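Local coordinates for protein homoserine kinase (Cytophaga hutchinsonii, PDB 4P52) that catalyses the phosphorylation of L-homoserine, probably with ATP as phosphate donor, as a member of the GHMP kinase family, at residues D43-A48 / F173-S178; L272-L277 / A298-Q303. All coordinates share one frame; numbering follows the deposited sequence.

Contact 1: residues D43-A48 / F173-S178; sequences DVLGFA and FVLVRS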
# COMPACT_ATOMS: atom_id res chain seq x y z
N ASP A 43 3.51 6.37 -9.46
CA ASP A 43 4.09 5.31 -10.32
C ASP A 43 3.47 3.93 -10.17
O ASP A 43 3.91 2.98 -10.81
CB ASP A 43 5.60 5.16 -10.13
CG ASP A 43 6.42 6.12 -10.99
OD1 ASP A 43 5.85 6.89 -11.81
OD2 ASP A 43 7.68 6.10 -10.82
N VAL A 44 2.47 3.78 -9.29
CA VAL A 44 1.97 2.44 -8.97
C VAL A 44 0.44 2.24 -9.06
O VAL A 44 -0.01 1.10 -9.06
CB VAL A 44 2.48 1.90 -7.60
CG1 VAL A 44 3.98 1.99 -7.50
CG2 VAL A 44 1.81 2.59 -6.42
N LEU A 45 -0.34 3.32 -9.08
CA LEU A 45 -1.81 3.24 -9.23
C LEU A 45 -2.23 4.03 -10.45
O LEU A 45 -1.66 5.06 -10.76
CB LEU A 45 -2.53 3.84 -8.03
CG LEU A 45 -2.17 3.28 -6.66
CD1 LEU A 45 -2.87 4.12 -5.58
CD2 LEU A 45 -2.55 1.80 -6.56
N GLY A 46 -3.25 3.54 -11.14
CA GLY A 46 -3.77 4.19 -12.33
C GLY A 46 -5.14 3.61 -12.64
O GLY A 46 -5.44 2.45 -12.28
N PHE A 47 -5.99 4.40 -13.29
CA PHE A 47 -7.29 3.91 -13.69
C PHE A 47 -7.75 4.59 -14.96
O PHE A 47 -7.31 5.70 -15.27
CB PHE A 47 -8.31 4.06 -12.55
CG PHE A 47 -8.66 5.48 -12.22
CD1 PHE A 47 -9.62 6.18 -12.97
CD2 PHE A 47 -8.04 6.14 -11.14
CE1 PHE A 47 -9.97 7.48 -12.65
CE2 PHE A 47 -8.37 7.45 -10.80
CZ PHE A 47 -9.34 8.12 -11.57
N ALA A 48 -8.63 3.92 -15.71
CA ALA A 48 -9.08 4.43 -17.01
C ALA A 48 -10.36 5.21 -16.85
O ALA A 48 -11.18 4.92 -15.99
CB ALA A 48 -9.28 3.29 -17.98
N PHE A 173 -9.19 -0.31 -12.66
CA PHE A 173 -8.27 0.27 -11.72
C PHE A 173 -7.14 -0.72 -11.44
O PHE A 173 -7.39 -1.87 -11.09
CB PHE A 173 -9.02 0.59 -10.43
CG PHE A 173 -8.27 1.51 -9.54
CD1 PHE A 173 -7.11 1.09 -8.91
CD2 PHE A 173 -8.73 2.82 -9.35
CE1 PHE A 173 -6.38 1.96 -8.11
CE2 PHE A 173 -8.00 3.71 -8.56
CZ PHE A 173 -6.82 3.27 -7.94
N VAL A 174 -5.91 -0.26 -11.54
CA VAL A 174 -4.74 -1.13 -11.55
C VAL A 174 -3.67 -0.72 -10.53
O VAL A 174 -3.39 0.48 -10.32
CB VAL A 174 -4.16 -1.17 -12.98
CG1 VAL A 174 -2.70 -1.57 -12.99
CG2 VAL A 174 -4.98 -2.10 -13.87
N LEU A 175 -3.09 -1.73 -9.88
CA LEU A 175 -1.88 -1.56 -9.08
C LEU A 175 -0.71 -2.17 -9.85
O LEU A 175 -0.77 -3.33 -10.30
CB LEU A 175 -2.02 -2.21 -7.71
CG LEU A 175 -0.77 -2.58 -6.89
CD1 LEU A 175 -0.22 -1.36 -6.20
CD2 LEU A 175 -1.11 -3.59 -5.82
N VAL A 176 0.34 -1.37 -10.04
CA VAL A 176 1.58 -1.86 -10.64
C VAL A 176 2.54 -2.14 -9.49
O VAL A 176 3.18 -1.21 -8.93
CB VAL A 176 2.21 -0.87 -11.61
CG1 VAL A 176 3.47 -1.48 -12.24
CG2 VAL A 176 1.21 -0.49 -12.69
N ARG A 177 2.61 -3.41 -9.14
CA ARG A 177 3.30 -3.82 -7.95
C ARG A 177 4.82 -3.80 -8.14
O ARG A 177 5.55 -3.53 -7.20
CB ARG A 177 2.81 -5.21 -7.57
CG ARG A 177 3.13 -5.65 -6.17
CD ARG A 177 3.93 -6.92 -6.27
NE ARG A 177 5.36 -6.68 -6.09
CZ ARG A 177 6.32 -7.40 -6.67
NH1 ARG A 177 6.04 -8.36 -7.52
NH2 ARG A 177 7.60 -7.12 -6.42
N SER A 178 5.27 -4.08 -9.36
CA SER A 178 6.68 -4.02 -9.74
C SER A 178 6.82 -3.78 -11.25
O SER A 178 5.94 -4.19 -12.01
CB SER A 178 7.37 -5.33 -9.34
OG SER A 178 8.68 -5.45 -9.87
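Phe47 and Phe173 meet across two antiparallel strands, their rings nearly parallel (15° between planes) but slid so far apart that they barely overlap. The centroids lie 5.6 Å from one another, and the nearest atoms are Phe47 CB with Phe173 CD2 and Phe47 CD2 with Phe173 CE2, both pairs at 3.5 Å. Phe173 carries CG anti to its own N (chi1 -164°), a turn that leans its ring across the neighbouring strand, where Gly46 O lies above one face, offset toward the rim. At the edge of the same ring, near its plane, the CD2 methyl of Leu45 comes to 4.1 Å from Phe173 CE1. That methyl also touches Leu175 CD1, at 3.9 Å, where the two leucines cross obliquely. Replacing Phe173 by an alanine would probably open a gap beside Phe47 and deprive the Leu45 methyl of its aromatic neighbour.

The principle at work is alternation in a beta sheet: Leu45, Phe47, Phe173 and Leu175 share one face, while Val174 points to the other, against helix 162-170. Gly46 and Val174 form the hydrogen-bonded pair, Val174 N giving to Gly46 O (2.8 Å) and Gly46 N to Val174 O (3.2 Å). The flanking pairs are non-hydrogen-bonded. Near Val44 a third bond joins the segments, Val176 N to Val44 O at 2.7 Å. The pairing stitches strand 173-178 into the large mixed sheet between strands 45-49 and 183-187. Gly227 and Gly230 of the second subunit pack on Val44 and Leu175 respectively, placing this end of the pairing at the dimer contact.

Contact 2: residues L272-L277 / A298-Q303; sequences LDAGAL and AQKIGQ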
# COMPACT_ATOMS: atom_id res chain seq x y z
N LEU A 272 -12.22 20.38 -3.07
CA LEU A 272 -12.48 19.88 -1.72
C LEU A 272 -13.66 20.60 -1.09
O LEU A 272 -14.52 19.94 -0.51
CB LEU A 272 -11.24 19.98 -0.82
CG LEU A 272 -10.11 19.03 -1.20
CD1 LEU A 272 -8.89 19.38 -0.37
CD2 LEU A 272 -10.50 17.57 -1.02
N ASP A 273 -13.76 21.92 -1.24
CA ASP A 273 -14.98 22.64 -0.78
C ASP A 273 -16.25 22.17 -1.50
O ASP A 273 -17.31 22.24 -0.93
CB ASP A 273 -14.86 24.16 -0.86
CG ASP A 273 -13.70 24.73 -0.03
OD1 ASP A 273 -13.11 23.98 0.79
OD2 ASP A 273 -13.35 25.93 -0.21
N ALA A 274 -16.16 21.66 -2.73
CA ALA A 274 -17.38 21.18 -3.37
C ALA A 274 -17.70 19.74 -2.95
O ALA A 274 -18.67 19.16 -3.41
CB ALA A 274 -17.34 21.35 -4.88
N GLY A 275 -16.89 19.18 -2.05
CA GLY A 275 -17.19 17.89 -1.44
C GLY A 275 -16.45 16.71 -2.06
O GLY A 275 -16.92 15.58 -1.96
N ALA A 276 -15.31 16.95 -2.70
CA ALA A 276 -14.55 15.84 -3.27
C ALA A 276 -14.00 14.96 -2.16
O ALA A 276 -13.65 15.47 -1.10
CB ALA A 276 -13.41 16.35 -4.13
N LEU A 277 -13.89 13.66 -2.42
CA LEU A 277 -13.21 12.75 -1.50
C LEU A 277 -11.77 13.17 -1.35
O LEU A 277 -11.20 13.17 -0.25
CB LEU A 277 -13.21 11.35 -2.06
CG LEU A 277 -14.42 10.49 -1.75
CD1 LEU A 277 -14.11 9.06 -2.15
CD2 LEU A 277 -14.75 10.63 -0.26
N ALA A 298 -19.89 14.83 -8.61
CA ALA A 298 -18.83 14.93 -9.60
C ALA A 298 -19.05 16.16 -10.47
O ALA A 298 -18.11 16.87 -10.78
CB ALA A 298 -18.75 13.67 -10.45
N GLN A 299 -20.29 16.41 -10.85
CA GLN A 299 -20.59 17.56 -11.70
C GLN A 299 -20.35 18.89 -11.02
O GLN A 299 -19.72 19.78 -11.62
CB GLN A 299 -21.99 17.49 -12.27
CG GLN A 299 -22.06 16.57 -13.48
CD GLN A 299 -23.47 16.05 -13.73
OE1 GLN A 299 -24.44 16.55 -13.16
NE2 GLN A 299 -23.58 15.04 -14.59
N LYS A 300 -20.80 19.03 -9.77
CA LYS A 300 -20.52 20.29 -9.09
C LYS A 300 -19.03 20.48 -8.72
O LYS A 300 -18.52 21.62 -8.71
CB LYS A 300 -21.55 20.66 -8.01
CG LYS A 300 -21.78 19.65 -6.92
CD LYS A 300 -22.32 20.33 -5.66
CE LYS A 300 -21.20 21.10 -4.92
NZ LYS A 300 -21.62 21.63 -3.60
N ILE A 301 -18.31 19.39 -8.49
CA ILE A 301 -16.87 19.49 -8.37
C ILE A 301 -16.26 20.05 -9.67
O ILE A 301 -15.44 20.95 -9.63
CB ILE A 301 -16.24 18.15 -7.94
CG1 ILE A 301 -16.51 17.90 -6.45
CG2 ILE A 301 -14.73 18.15 -8.17
CD1 ILE A 301 -16.65 16.43 -6.11
N GLY A 302 -16.67 19.51 -10.80
CA GLY A 302 -16.20 19.96 -12.10
C GLY A 302 -16.47 21.42 -12.32
O GLY A 302 -15.59 22.14 -12.76
N GLN A 303 -17.68 21.86 -11.98
CA GLN A 303 -18.04 23.27 -12.07
C GLN A 303 -17.19 24.18 -11.19
O GLN A 303 -16.89 25.32 -11.59
CB GLN A 303 -19.54 23.50 -11.83
CG GLN A 303 -20.40 23.18 -13.06
CD GLN A 303 -19.74 23.60 -14.41
OE1 GLN A 303 -18.98 22.80 -15.05
NE2 GLN A 303 -20.01 24.85 -14.85
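Gly275 N bonds back to Leu272 O at 2.9 Å, and the bend that this bond closes brings Gly275 C to 4.1 Å from Ile301 CD1. Gly275 is the first residue to abandon helical geometry after helix 264-273; its positive phi (99°) and two bonds back into the last turn make a Schellman motif. At those backbone angles a CB would be jammed against the carbonyl O of Ala274, a good reason for the glycine. The example illustrates how a helix end can be finished by its own backbone while the side chains beside it do the packing.

No hydrogen bond crosses between the two segments; the join is small and mainly apolar. Ala274 directs its methyl toward helix 295-310, where CB rests 3.9 Å from Ile301 CG1 and equally near Lys300 CE. Ile301 then reaches along the turn: with CG1 anti to its carbonyl carbon (chi1 -74°), the longer branch extends until CD1 lies 3.6 Å from Ala276 CA and 3.8 Å from Ala276 CB. One isoleucine branch thus spans the turn, CG1 against Ala274 before the glycine and CD1 against Ala276 after it.

Lys300 comes in from the exposed side. Its chain bends at chi3 (-75°), bringing CE to 3.5 Å from Ala274 O, a methylene contact beside the carbonyl.

Below this surface contact lies the four-stranded antiparallel sheet of the C-terminal part. Ile301 and Ala276 both touch Ala290 on strand 288-292, and Ile301 also meets Ser292. Ala298 O accepts a hydrogen bond from Thr196 OG1 on strand 194-200, while Leu277 leads into strand 278-281 and its side chain packs on helix 241-247.

Contact 1 closes before contact 2 opens in the sequence; their centres stand 24 Å apart and their nearest atoms about 10 Å, without touching. The first is buried, about 10 Å from the centre of the chain; the second lies at the surface, about 22 Å from it. Together they contrast two ways of joining separate segments: across 125 residues by a backbone ladder within the mixed sheet, and across about 21 by side chains packed between the turn after one helix and the flank of another, beside the four-stranded sheet. Residues 43-48 probably end the first conserved GHMP kinase motif, and 272-277 probably lead into the glycine-rich third, motifs that in this family contribute to the active site.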